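Local structure of protein involved in catabolism of external DNA (Legionella pneumophila subsp. pneumophila, 2OO3) at residues Phe14-Val17 against Ile18-Ile21; Tyr39-Thr42 against His43-Arg46; Trp70-Arg73 against Glu74-Pro77; Ser187-Thr191 against Gly192-Val196; Leu210-Met213 against Arg214-Ser217. The protein probably methylates N6 of the adenine at position 2030 of 23S ribosomal RNA, using S-adenosyl-L-methionine as the methyl donor. All coordinates share one frame; numbering follows the deposited sequence.

Contact 1: residues Phe14-Val17 against Ile18-Ile21; sequences FADV and IKHI
D16 and K19 meet because the lysine chain is bent at chi3 (31°), which folds NZ back alongside the aspartate, the two side chains pointing the same way. The salt bridge runs from K19 NZ to D16 OD1 at 3.1 Å, and the oxygen is approached nearly end-on to its C-O bond. H20, with CG anti to its carbonyl carbon (chi1 -69°), also lies alongside D16, pointing the same way: CE1 sits 3.8 Å from D16 CG, and ring and carboxylate planes are 32° apart. D16 OD2 takes the G12 amide, K19 NZ has a second carboxylate in D166, and H20 ND1 is hydrogen-bonded to the Y99 hydroxyl. On the apolar side V17 CG1 touches I21 CD1 at 3.6 Å, where L260 of helix 249-263 touches V17 and Y83 of helix 81-90 touches both. Backbone i to i+4 bonds from I18, K19, H20 and I21 fix this spacing; that of H20 N to D16 O measures 2.8 Å. These are the first two turns of helix 14-30, with D16, K19 and H20 on one face: H20 is predicted to bind S-adenosyl-L-methionine and K19 reaches the predicted proton acceptor D166, consistent with the methyltransferase active site.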
loop_
_atom_site.group_PDB
_atom_site.type_symbol
_atom_site.label_atom_id
_atom_site.label_comp_id
_atom_site.label_asym_id
_atom_site.label_seq_id
_atom_site.Cartn_x
_atom_site.Cartn_y
_atom_site.Cartn_z
ATOM N N PHE A 14 0.503 -11.245 -5.111
ATOM C CA PHE A 14 1.059 -11.303 -3.763
ATOM C C PHE A 14 1.455 -9.921 -3.243
ATOM O O PHE A 14 1.352 -9.651 -2.027
ATOM C CB PHE A 14 2.247 -12.303 -3.691
ATOM C CG PHE A 14 3.542 -11.736 -4.204
ATOM C CD1 PHE A 14 4.465 -11.212 -3.326
ATOM C CD2 PHE A 14 3.801 -11.672 -5.564
ATOM C CE1 PHE A 14 5.671 -10.678 -3.777
ATOM C CE2 PHE A 14 5.017 -11.134 -6.034
ATOM C CZ PHE A 14 5.936 -10.631 -5.138
ATOM N N ALA A 15 1.891 -9.036 -4.136
ATOM C CA ALA A 15 2.319 -7.690 -3.754
ATOM C C ALA A 15 1.148 -6.836 -3.321
ATOM O O ALA A 15 1.253 -6.083 -2.345
ATOM C CB ALA A 15 3.021 -7.017 -4.917
ATOM N N ASP A 16 0.036 -6.929 -4.056
ATOM C CA ASP A 16 -1.216 -6.299 -3.611
ATOM C C ASP A 16 -1.613 -6.765 -2.224
ATOM O O ASP A 16 -2.035 -5.986 -1.396
ATOM C CB ASP A 16 -2.358 -6.591 -4.584
ATOM C CG ASP A 16 -2.473 -5.525 -5.691
ATOM O OD1 ASP A 16 -1.662 -4.562 -5.700
ATOM O OD2 ASP A 16 -3.390 -5.663 -6.547
ATOM N N VAL A 17 -1.495 -8.059 -1.967
ATOM C CA VAL A 17 -1.934 -8.580 -0.684
ATOM C C VAL A 17 -1.151 -7.932 0.462
ATOM O O VAL A 17 -1.751 -7.353 1.402
ATOM C CB VAL A 17 -1.827 -10.129 -0.612
ATOM C CG1 VAL A 17 -2.127 -10.618 0.834
ATOM C CG2 VAL A 17 -2.801 -10.757 -1.594
ATOM N N ILE A 18 0.187 -7.985 0.386
ATOM C CA ILE A 18 0.956 -7.396 1.478
ATOM C C ILE A 18 0.806 -5.868 1.557
ATOM O O ILE A 18 0.693 -5.280 2.651
ATOM C CB ILE A 18 2.441 -7.836 1.517
ATOM C CG1 ILE A 18 3.167 -7.162 2.717
ATOM C CG2 ILE A 18 3.170 -7.463 0.243
ATOM C CD1 ILE A 18 2.568 -7.501 4.146
ATOM N N LYS A 19 0.773 -5.212 0.412
ATOM C CA LYS A 19 0.594 -3.755 0.402
ATOM C C LYS A 19 -0.760 -3.332 1.013
ATOM O O LYS A 19 -0.845 -2.369 1.806
ATOM C CB LYS A 19 0.825 -3.237 -1.029
ATOM C CG LYS A 19 -0.116 -2.219 -1.554
ATOM C CD LYS A 19 0.128 -1.851 -3.049
ATOM C CE LYS A 19 0.695 -2.991 -3.893
ATOM N NZ LYS A 19 0.775 -2.604 -5.333
ATOM N N HIS A 20 -1.824 -4.044 0.661
ATOM C CA HIS A 20 -3.154 -3.649 1.125
ATOM C C HIS A 20 -3.419 -4.010 2.586
ATOM O O HIS A 20 -4.072 -3.262 3.282
ATOM C CB HIS A 20 -4.237 -4.199 0.204
ATOM C CG HIS A 20 -4.247 -3.549 -1.154
ATOM N ND1 HIS A 20 -4.670 -4.207 -2.290
ATOM C CD2 HIS A 20 -3.908 -2.292 -1.551
ATOM C CE1 HIS A 20 -4.600 -3.387 -3.327
ATOM N NE2 HIS A 20 -4.132 -2.224 -2.908
ATOM N N ILE A 21 -2.883 -5.133 3.060
ATOM C CA ILE A 21 -3.010 -5.444 4.476
ATOM C C ILE A 21 -2.254 -4.394 5.268
ATOM O O ILE A 21 -2.768 -3.915 6.302
ATOM C CB ILE A 21 -2.455 -6.857 4.822
ATOM C CG1 ILE A 21 -3.274 -7.906 4.064
ATOM C CG2 ILE A 21 -2.493 -7.087 6.353
ATOM C CD1 ILE A 21 -2.687 -9.341 4.135
#

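Contact 2: residues Tyr39-Thr42 against His43-Arg46; sequences YLET and HSGR
E41 and S44 meet where strand 38-41 of the Rossmann-like methyltransferase sheet runs out into a loop, the strand-end position at which this fold commonly binds its cofactor. Their closest polar pair, S44 OG and E41 OE2, is 3.2 Å apart; the bond is not settled, since the serine proton also has C119 O within reach. S44 OG also lies 3.3 Å from E41 CB, so the serine sits against the glutamate stem as well as its carboxylate. A water spans the same step, giving one proton to H43 O at 2.9 Å and a weaker bond to E41 OE2. One residue along, T42 OG1 and H43 ND1 are 3.0 Å apart, a hydrogen bond in which either may be the donor. T42 chi1 of 47° places OG1 between its own N and carbonyl carbon, facing the imidazole, while T42 O lies over one face of that ring. H43 is predicted to bind S-adenosyl-L-methionine, so T42 would help to set its ring rotation.

Farther out, strands 115-119 and 161-165 flank the strand through backbone bonds, and P103 touches both E41 and S44. The carboxylate is steadied from behind by the Y39 hydroxyl: Y39 OH gives a short 2.5 Å bond to E41 OE1, arriving on the anti side and 19° out of the carboxylate plane.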
loop_
_atom_site.group_PDB
_atom_site.type_symbol
_atom_site.label_atom_id
_atom_site.label_comp_id
_atom_site.label_asym_id
_atom_site.label_seq_id
_atom_site.Cartn_x
_atom_site.Cartn_y
_atom_site.Cartn_z
ATOM N N TYR A 39 -5.631 11.939 3.796
ATOM C CA TYR A 39 -5.157 10.705 3.192
ATOM C C TYR A 39 -4.836 11.025 1.734
ATOM O O TYR A 39 -5.713 11.427 0.980
ATOM C CB TYR A 39 -6.226 9.605 3.294
ATOM C CG TYR A 39 -5.855 8.357 2.535
ATOM C CD1 TYR A 39 -4.957 7.419 3.092
ATOM C CD2 TYR A 39 -6.380 8.100 1.266
ATOM C CE1 TYR A 39 -4.601 6.268 2.400
ATOM C CE2 TYR A 39 -6.030 6.917 0.557
ATOM C CZ TYR A 39 -5.139 6.029 1.137
ATOM O OH TYR A 39 -4.769 4.870 0.493
ATOM N N LEU A 40 -3.572 10.871 1.367
ATOM C CA LEU A 40 -3.111 11.173 -0.000
ATOM C C LEU A 40 -2.565 9.930 -0.715
ATOM O O LEU A 40 -1.627 9.279 -0.205
ATOM C CB LEU A 40 -2.035 12.286 0.047
ATOM C CG LEU A 40 -1.259 12.583 -1.241
ATOM C CD1 LEU A 40 -2.220 13.108 -2.311
ATOM C CD2 LEU A 40 -0.215 13.604 -0.931
ATOM N N GLU A 41 -3.142 9.600 -1.879
ATOM C CA GLU A 41 -2.564 8.593 -2.752
ATOM C C GLU A 41 -1.984 9.218 -3.982
ATOM O O GLU A 41 -2.663 9.966 -4.685
ATOM C CB GLU A 41 -3.579 7.532 -3.175
ATOM C CG GLU A 41 -3.899 6.506 -2.122
ATOM C CD GLU A 41 -4.901 5.475 -2.642
ATOM O OE1 GLU A 41 -5.658 4.872 -1.852
ATOM O OE2 GLU A 41 -4.929 5.297 -3.872
ATOM N N THR A 42 -0.728 8.882 -4.274
ATOM C CA THR A 42 -0.025 9.435 -5.443
ATOM C C THR A 42 -0.370 8.654 -6.739
ATOM O O THR A 42 -0.312 9.197 -7.834
ATOM C CB THR A 42 1.527 9.385 -5.206
ATOM O OG1 THR A 42 1.873 8.081 -4.719
ATOM C CG2 THR A 42 1.995 10.392 -4.130
ATOM N N HIS A 43 -0.709 7.373 -6.625
ATOM C CA HIS A 43 -0.963 6.531 -7.805
ATOM C C HIS A 43 -2.220 5.693 -7.499
ATOM O O HIS A 43 -2.102 4.497 -7.120
ATOM C CB HIS A 43 0.195 5.550 -8.072
ATOM C CG HIS A 43 1.534 6.175 -8.338
ATOM N ND1 HIS A 43 2.333 6.684 -7.337
ATOM C CD2 HIS A 43 2.246 6.300 -9.486
ATOM C CE1 HIS A 43 3.469 7.129 -7.861
ATOM N NE2 HIS A 43 3.438 6.918 -9.165
ATOM N N SER A 44 -3.411 6.276 -7.632
ATOM C CA SER A 44 -4.633 5.594 -7.198
ATOM C C SER A 44 -5.177 4.476 -8.101
ATOM O O SER A 44 -5.956 3.637 -7.639
ATOM C CB SER A 44 -5.741 6.618 -6.942
ATOM O OG SER A 44 -5.275 7.578 -6.025
ATOM N N GLY A 45 -4.813 4.489 -9.378
ATOM C CA GLY A 45 -5.325 3.524 -10.342
ATOM C C GLY A 45 -6.832 3.660 -10.547
ATOM O O GLY A 45 -7.399 4.726 -10.351
ATOM N N ARG A 46 -7.506 2.589 -10.931
ATOM C CA ARG A 46 -8.932 2.704 -11.237
ATOM C C ARG A 46 -9.815 2.412 -10.026
ATOM O O ARG A 46 -11.024 2.645 -10.072
ATOM C CB ARG A 46 -9.300 1.813 -12.416
ATOM C CG ARG A 46 -9.065 0.358 -12.163
ATOM C CD ARG A 46 -9.568 -0.510 -13.315
ATOM N NE ARG A 46 -8.951 -0.175 -14.598
ATOM C CZ ARG A 46 -9.420 -0.585 -15.777
ATOM N NH1 ARG A 46 -10.520 -1.345 -15.834
ATOM N NH2 ARG A 46 -8.799 -0.234 -16.898
HETATM O O HOH W 1 -2.569 3.851 -4.297
#

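Contact 3: residues Trp70-Arg73 against Glu74-Pro77; sequences WLDR and ENLP
D72 and N75 face each other across the turn that ends helix 66-71, where the backbone drops out of the helix at D72 and a short 3-10 stretch carries the chain onward. D72 chi1 is -152°, CG lying roughly opposite its N, while N75 holds CG anti to its carbonyl carbon; the two side chains cross at about a right angle, with carboxylate and amide planes 25° apart. N75 ND2 reaches D72 OD1 at 2.9 Å, but the bond is weak, its N-H bent to 122°. D72 OD2 has a stronger partner outside the turn, the Y263 hydroxyl on helix 249-263. Backbone bonds carry the turn itself: N75 N to D72 O is 2.9 Å, and L76 N to R73 O is 3.2 Å.

L76 folds CD1 back to 3.8 Å from R73 CA, and I84 of helix 81-90 touches both side chains. A water bridges L71 O and E74 N at the surface. R73 puts CG between its N and carbonyl carbon, then runs extended to NE, which returns the guanidinium over the indole of W70, with CZ2 over its centre. There R73 NH1 lies 3.5 Å above the ring plane, offset toward the rim, and donates at 3.0 Å to W70 O, which R73 N reaches from the other face of the carbonyl plane.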
loop_
_atom_site.group_PDB
_atom_site.type_symbol
_atom_site.label_atom_id
_atom_site.label_comp_id
_atom_site.label_asym_id
_atom_site.label_seq_id
_atom_site.Cartn_x
_atom_site.Cartn_y
_atom_site.Cartn_z
ATOM N N TRP A 70 -7.930 -15.670 0.623
ATOM C CA TRP A 70 -9.375 -15.562 0.644
ATOM C C TRP A 70 -10.058 -16.902 0.904
ATOM O O TRP A 70 -10.967 -16.991 1.732
ATOM C CB TRP A 70 -9.893 -15.017 -0.686
ATOM C CG TRP A 70 -11.427 -15.026 -0.846
ATOM C CD1 TRP A 70 -12.161 -15.854 -1.669
ATOM C CD2 TRP A 70 -12.388 -14.155 -0.197
ATOM N NE1 TRP A 70 -13.503 -15.558 -1.559
ATOM C CE2 TRP A 70 -13.673 -14.528 -0.666
ATOM C CE3 TRP A 70 -12.282 -13.108 0.743
ATOM C CZ2 TRP A 70 -14.849 -13.869 -0.260
ATOM C CZ3 TRP A 70 -13.458 -12.458 1.167
ATOM C CH2 TRP A 70 -14.726 -12.851 0.660
ATOM N N LEU A 71 -9.628 -17.929 0.184
ATOM C CA LEU A 71 -10.207 -19.254 0.365
ATOM C C LEU A 71 -10.062 -19.747 1.804
ATOM O O LEU A 71 -10.963 -20.418 2.316
ATOM C CB LEU A 71 -9.576 -20.255 -0.611
ATOM C CG LEU A 71 -10.015 -20.049 -2.063
ATOM C CD1 LEU A 71 -9.302 -21.001 -2.982
ATOM C CD2 LEU A 71 -11.522 -20.180 -2.227
ATOM N N ASP A 72 -8.942 -19.416 2.445
ATOM C CA ASP A 72 -8.681 -19.843 3.823
ATOM C C ASP A 72 -9.029 -18.803 4.873
ATOM O O ASP A 72 -8.494 -18.850 5.988
ATOM C CB ASP A 72 -7.210 -20.226 4.000
ATOM C CG ASP A 72 -7.006 -21.258 5.096
ATOM O OD1 ASP A 72 -7.935 -22.068 5.319
ATOM O OD2 ASP A 72 -5.925 -21.258 5.724
ATOM N N ARG A 73 -9.932 -17.882 4.541
ATOM C CA ARG A 73 -10.130 -16.694 5.367
ATOM C C ARG A 73 -10.568 -16.988 6.820
ATOM O O ARG A 73 -10.256 -16.212 7.734
ATOM C CB ARG A 73 -11.088 -15.708 4.693
ATOM C CG ARG A 73 -12.496 -16.198 4.506
ATOM C CD ARG A 73 -13.243 -15.302 3.517
ATOM N NE ARG A 73 -14.581 -15.798 3.200
ATOM C CZ ARG A 73 -14.863 -16.698 2.261
ATOM N NH1 ARG A 73 -13.901 -17.249 1.533
ATOM N NH2 ARG A 73 -16.124 -17.065 2.054
ATOM N N GLU A 74 -11.277 -18.106 7.017
ATOM C CA GLU A 74 -11.797 -18.464 8.333
ATOM C C GLU A 74 -10.696 -18.965 9.249
ATOM O O GLU A 74 -10.900 -19.136 10.443
ATOM C CB GLU A 74 -12.957 -19.477 8.206
ATOM C CG GLU A 74 -14.210 -18.877 7.526
ATOM C CD GLU A 74 -14.827 -17.716 8.313
ATOM O OE1 GLU A 74 -14.958 -17.870 9.554
ATOM O OE2 GLU A 74 -15.178 -16.656 7.709
ATOM N N ASN A 75 -9.513 -19.159 8.692
ATOM C CA ASN A 75 -8.366 -19.576 9.452
ATOM C C ASN A 75 -7.307 -18.490 9.649
ATOM O O ASN A 75 -6.194 -18.780 10.113
ATOM C CB ASN A 75 -7.762 -20.813 8.787
ATOM C CG ASN A 75 -8.691 -22.024 8.881
ATOM O OD1 ASN A 75 -8.709 -22.702 9.900
ATOM N ND2 ASN A 75 -9.476 -22.288 7.817
ATOM N N LEU A 76 -7.628 -17.249 9.287
ATOM C CA LEU A 76 -6.615 -16.203 9.330
ATOM C C LEU A 76 -6.570 -15.568 10.725
ATOM O O LEU A 76 -7.596 -15.510 11.407
ATOM C CB LEU A 76 -6.895 -15.129 8.267
ATOM C CG LEU A 76 -6.672 -15.491 6.790
ATOM C CD1 LEU A 76 -7.182 -14.347 5.909
ATOM C CD2 LEU A 76 -5.173 -15.847 6.438
ATOM N N PRO A 77 -5.387 -15.094 11.147
ATOM C CA PRO A 77 -5.289 -14.322 12.382
ATOM C C PRO A 77 -6.124 -13.052 12.275
ATOM O O PRO A 77 -6.346 -12.536 11.165
ATOM C CB PRO A 77 -3.788 -13.978 12.474
ATOM C CG PRO A 77 -3.091 -15.012 11.569
ATOM C CD PRO A 77 -4.078 -15.249 10.476
HETATM O O HOH W 2 -12.288 -20.063 4.674
#

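Contact 4: residues Ser187-Thr191 against Gly192-Val196; sequences SKFST and GLYCV
G192 closes a type I beta turn with F189, the turn that leads from helix 174-188 into strand 193-200 of a beta-alpha-beta unit begun by strand 161-165. Its N bonds weakly to F189 O at 3.4 Å, and this N also stands 3.8 Å above the centre of the F189 ring, over one face. F189 brings its ring there with CG trans to the backbone N (chi1 -174°). The packing is tight: the ring lies against the bare G192 backbone, and G192 CA comes within 3.5 Å of F189 CE2. P155 and P156 also touch this ring. G192 O, together with S190 O, accepts from the N244 side-chain amide, which ties the turn to the chain just beyond strand 237-243.

L193 begins the strand, its backbone paired with strand 161-165 and its side chain directed away from the turn, onto L162 and I242. At Y194 the chain reaches back: the phenol crosses F189 obliquely, and L154, I163 and A185 pack round it. C195 continues the backbone pairing, with I163 and I165. F189 O thus accepts twice, and the stronger of its two bonds comes from Y194 OH at 2.8 Å, the carbonyl oxygen lying in the plane of the tyrosine ring at its edge.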
loop_
_atom_site.group_PDB
_atom_site.type_symbol
_atom_site.label_atom_id
_atom_site.label_comp_id
_atom_site.label_asym_id
_atom_site.label_seq_id
_atom_site.Cartn_x
_atom_site.Cartn_y
_atom_site.Cartn_z
ATOM N N SER A 187 10.615 17.067 4.243
ATOM C CA SER A 187 11.206 18.322 4.754
ATOM C C SER A 187 10.134 19.342 5.181
ATOM O O SER A 187 10.356 20.100 6.115
ATOM C CB SER A 187 12.184 18.956 3.754
ATOM O OG SER A 187 11.511 19.477 2.620
ATOM N N LYS A 188 8.981 19.323 4.506
ATOM C CA LYS A 188 7.858 20.248 4.757
ATOM C C LYS A 188 6.853 19.691 5.768
ATOM O O LYS A 188 6.113 20.441 6.385
ATOM C CB LYS A 188 7.078 20.499 3.458
ATOM C CG LYS A 188 7.831 21.238 2.366
ATOM C CD LYS A 188 7.015 21.181 1.080
ATOM C CE LYS A 188 6.962 22.558 0.445
ATOM N NZ LYS A 188 5.704 22.730 -0.320
ATOM N N PHE A 189 6.820 18.370 5.918
ATOM C CA PHE A 189 5.839 17.747 6.791
ATOM C C PHE A 189 6.469 16.503 7.410
ATOM O O PHE A 189 6.185 15.382 7.011
ATOM C CB PHE A 189 4.592 17.410 5.962
ATOM C CG PHE A 189 3.444 16.892 6.770
ATOM C CD1 PHE A 189 3.108 17.477 7.990
ATOM C CD2 PHE A 189 2.684 15.815 6.303
ATOM C CE1 PHE A 189 2.026 17.006 8.740
ATOM C CE2 PHE A 189 1.598 15.339 7.040
ATOM C CZ PHE A 189 1.274 15.933 8.251
ATOM N N SER A 190 7.312 16.711 8.410
ATOM C CA SER A 190 8.198 15.659 8.913
ATOM C C SER A 190 7.478 14.681 9.874
ATOM O O SER A 190 8.047 13.674 10.292
ATOM C CB SER A 190 9.412 16.315 9.588
ATOM O OG SER A 190 8.993 16.958 10.790
ATOM N N THR A 191 6.241 15.007 10.252
ATOM C CA THR A 191 5.443 14.179 11.151
ATOM C C THR A 191 4.399 13.338 10.412
ATOM O O THR A 191 3.676 12.554 11.043
ATOM C CB THR A 191 4.730 15.004 12.246
ATOM O OG1 THR A 191 3.831 15.937 11.636
ATOM C CG2 THR A 191 5.760 15.752 13.156
ATOM N N GLY A 192 4.336 13.482 9.084
ATOM C CA GLY A 192 3.421 12.676 8.275
ATOM C C GLY A 192 3.838 11.211 8.275
ATOM O O GLY A 192 5.013 10.885 8.493
ATOM N N LEU A 193 2.875 10.331 8.057
ATOM C CA LEU A 193 3.144 8.888 7.956
ATOM C C LEU A 193 3.266 8.610 6.464
ATOM O O LEU A 193 2.282 8.772 5.732
ATOM C CB LEU A 193 2.001 8.081 8.584
ATOM C CG LEU A 193 2.337 6.630 8.998
ATOM C CD1 LEU A 193 1.180 5.996 9.745
ATOM C CD2 LEU A 193 2.728 5.768 7.816
ATOM N N TYR A 194 4.479 8.300 6.009
ATOM C CA TYR A 194 4.757 7.999 4.600
ATOM C C TYR A 194 4.911 6.476 4.399
ATOM O O TYR A 194 5.643 5.823 5.137
ATOM C CB TYR A 194 6.045 8.719 4.142
ATOM C CG TYR A 194 5.936 10.243 4.227
ATOM C CD1 TYR A 194 5.519 11.000 3.128
ATOM C CD2 TYR A 194 6.226 10.928 5.418
ATOM C CE1 TYR A 194 5.407 12.397 3.205
ATOM C CE2 TYR A 194 6.111 12.356 5.495
ATOM C CZ TYR A 194 5.700 13.060 4.385
ATOM O OH TYR A 194 5.578 14.444 4.451
ATOM N N CYS A 195 4.199 5.921 3.428
ATOM C CA CYS A 195 4.286 4.505 3.136
ATOM C C CYS A 195 4.494 4.333 1.635
ATOM O O CYS A 195 3.611 4.636 0.835
ATOM C CB CYS A 195 3.001 3.799 3.547
ATOM S SG CYS A 195 3.045 2.034 3.261
ATOM N N VAL A 196 5.657 3.832 1.243
ATOM C CA VAL A 196 5.926 3.631 -0.193
ATOM C C VAL A 196 6.193 2.141 -0.462
ATOM O O VAL A 196 6.988 1.505 0.249
ATOM C CB VAL A 196 7.083 4.536 -0.696
ATOM C CG1 VAL A 196 8.364 4.297 0.094
ATOM C CG2 VAL A 196 7.333 4.383 -2.229
#

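Contact 5: residues Leu210-Met213 against Arg214-Ser217; sequences LRKM and REIS. With SO4 (sulfate ion), chain C.
M213 and I216 form the tight side of this last stretch of helix 203-216: their side chains run side by side in the same direction, and M213 CE meets I216 CD1 at 3.9 Å. M213 is bent at both chi2 and chi3 (-52° and -53°), which turns its methyl toward the isoleucine. The M213 side chain also touches P179 and I182 of helix 174-188, and Y186 touches I216. W241 of strand 237-243 lies against L210 and M213.

The outer side is looser and polar. K212 NZ and E215 OE1 form a salt bridge at 3.4 Å, weak as a hydrogen bond, the two chains crossing obliquely. R211 does not touch the carboxylate with its charged end; instead a water takes a weak bond from R211 NH1 and donates to E215 OE2 at 2.9 Å. R214 doubles back so that L210 O stands 3.9 Å above the centre of its guanidinium, over one face, and NH1 makes a long, weak ion pair with E274.

At the end, I216 N turns to M213 O at 3.2 Å, an i to i+3 bond, and a water joins M213 O to S217 O. S217 OG donates to sulfate O1 at 2.7 Å, and S218, K219 and K278 bind the same ion. Weak, water-mediated charge pairs outside and apolar contacts inside are consistent with a helix packed on the sheet and on helix 174-188 through its apolar face, while the sulfate, probably from crystallisation, marks a spot suited to an anion.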
loop_
_atom_site.group_PDB
_atom_site.type_symbol
_atom_site.label_atom_id
_atom_site.label_comp_id
_atom_site.label_asym_id
_atom_site.label_seq_id
_atom_site.Cartn_x
_atom_site.Cartn_y
_atom_site.Cartn_z
ATOM N N LEU A 210 16.605 2.055 -1.874
ATOM C CA LEU A 210 16.621 1.941 -0.416
ATOM C C LEU A 210 17.686 2.854 0.269
ATOM O O LEU A 210 17.443 3.375 1.362
ATOM C CB LEU A 210 16.814 0.474 0.003
ATOM C CG LEU A 210 15.659 -0.501 -0.268
ATOM C CD1 LEU A 210 16.073 -1.901 0.113
ATOM C CD2 LEU A 210 14.381 -0.068 0.499
ATOM N N ARG A 211 18.831 3.084 -0.381
ATOM C CA ARG A 211 19.860 3.960 0.202
ATOM C C ARG A 211 19.336 5.394 0.278
ATOM O O ARG A 211 19.537 6.088 1.294
ATOM C CB ARG A 211 21.180 3.901 -0.587
ATOM C CG ARG A 211 22.319 4.829 -0.014
ATOM C CD ARG A 211 23.661 4.619 -0.760
ATOM N NE ARG A 211 24.229 3.279 -0.557
ATOM C CZ ARG A 211 24.908 2.892 0.528
ATOM N NH1 ARG A 211 25.126 3.739 1.530
ATOM N NH2 ARG A 211 25.363 1.649 0.618
ATOM N N LYS A 212 18.638 5.831 -0.766
ATOM C CA LYS A 212 17.998 7.152 -0.748
ATOM C C LYS A 212 16.881 7.236 0.296
ATOM O O LYS A 212 16.800 8.224 1.001
ATOM C CB LYS A 212 17.436 7.550 -2.127
ATOM C CG LYS A 212 18.468 7.608 -3.224
ATOM C CD LYS A 212 19.772 8.244 -2.742
ATOM C CE LYS A 212 19.812 9.729 -3.005
ATOM N NZ LYS A 212 21.195 10.251 -2.792
ATOM N N MET A 213 16.055 6.198 0.415
ATOM C CA MET A 213 14.997 6.192 1.443
ATOM C C MET A 213 15.613 6.286 2.847
ATOM O O MET A 213 15.117 7.014 3.723
ATOM C CB MET A 213 14.120 4.925 1.350
ATOM C CG MET A 213 13.198 4.892 0.116
ATOM S SD MET A 213 12.126 6.378 -0.186
ATOM C CE MET A 213 11.295 6.540 1.430
ATOM N N ARG A 214 16.718 5.568 3.044
ATOM C CA ARG A 214 17.359 5.532 4.359
ATOM C C ARG A 214 17.852 6.903 4.795
ATOM O O ARG A 214 17.761 7.238 5.966
ATOM C CB ARG A 214 18.469 4.485 4.398
ATOM C CG ARG A 214 18.753 3.944 5.773
ATOM C CD ARG A 214 19.113 2.419 5.754
ATOM N NE ARG A 214 19.926 2.046 4.603
ATOM C CZ ARG A 214 19.601 1.119 3.695
ATOM N NH1 ARG A 214 18.482 0.398 3.817
ATOM N NH2 ARG A 214 20.434 0.882 2.672
ATOM N N GLU A 215 18.298 7.720 3.853
ATOM C CA GLU A 215 18.781 9.071 4.163
ATOM C C GLU A 215 17.730 10.066 4.691
ATOM O O GLU A 215 18.082 11.059 5.340
ATOM C CB GLU A 215 19.501 9.646 2.937
ATOM C CG GLU A 215 20.755 8.816 2.563
ATOM C CD GLU A 215 21.363 9.203 1.218
ATOM O OE1 GLU A 215 20.853 10.148 0.558
ATOM O OE2 GLU A 215 22.347 8.546 0.807
ATOM N N ILE A 216 16.451 9.805 4.415
ATOM C CA ILE A 216 15.381 10.754 4.728
ATOM C C ILE A 216 15.123 10.854 6.239
ATOM O O ILE A 216 15.019 11.957 6.803
ATOM C CB ILE A 216 14.099 10.392 3.965
ATOM C CG1 ILE A 216 14.376 10.446 2.453
ATOM C CG2 ILE A 216 12.924 11.333 4.360
ATOM C CD1 ILE A 216 13.206 9.952 1.585
ATOM N N SER A 217 15.056 9.698 6.889
ATOM C CA SER A 217 14.700 9.604 8.283
ATOM C C SER A 217 15.086 8.252 8.839
ATOM O O SER A 217 15.018 7.228 8.156
ATOM C CB SER A 217 13.183 9.836 8.465
ATOM O OG SER A 217 12.831 9.683 9.823
HETATM S S SO4 C . 15.078 11.717 11.981
HETATM O O1 SO4 C . 13.813 10.990 11.978
HETATM O O2 SO4 C . 14.959 12.857 11.073
HETATM O O3 SO4 C . 15.334 12.189 13.340
HETATM O O4 SO4 C . 16.178 10.880 11.518
HETATM O O HOH W 3 24.049 6.793 2.378
HETATM O O HOH W 4 13.419 6.868 5.868
#

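Contacts 1 and 2 are buried and close to the predicted cofactor site; both combine charged or polar groups inside the protein, contact 1 on a helix and contact 2 at a strand end. Contact 4, also buried, reaches the same sheet as contact 2 but relies on a glycine turn, an aromatic ring and one phenol bond. Contact 5 is partly buried, pairing apolar packing inside with weak and water-bridged charge pairs outside; it touches contact 4, V196 CG1 lying 3.9 Å from M213 CE. Contact 3 is the surface contact, across the chain's centre from contacts 2, 4 and 5, and relies on backbone turn bonds and a weak Asp-Asn bond. Helix 249-263 touches both contacts 1 and 3.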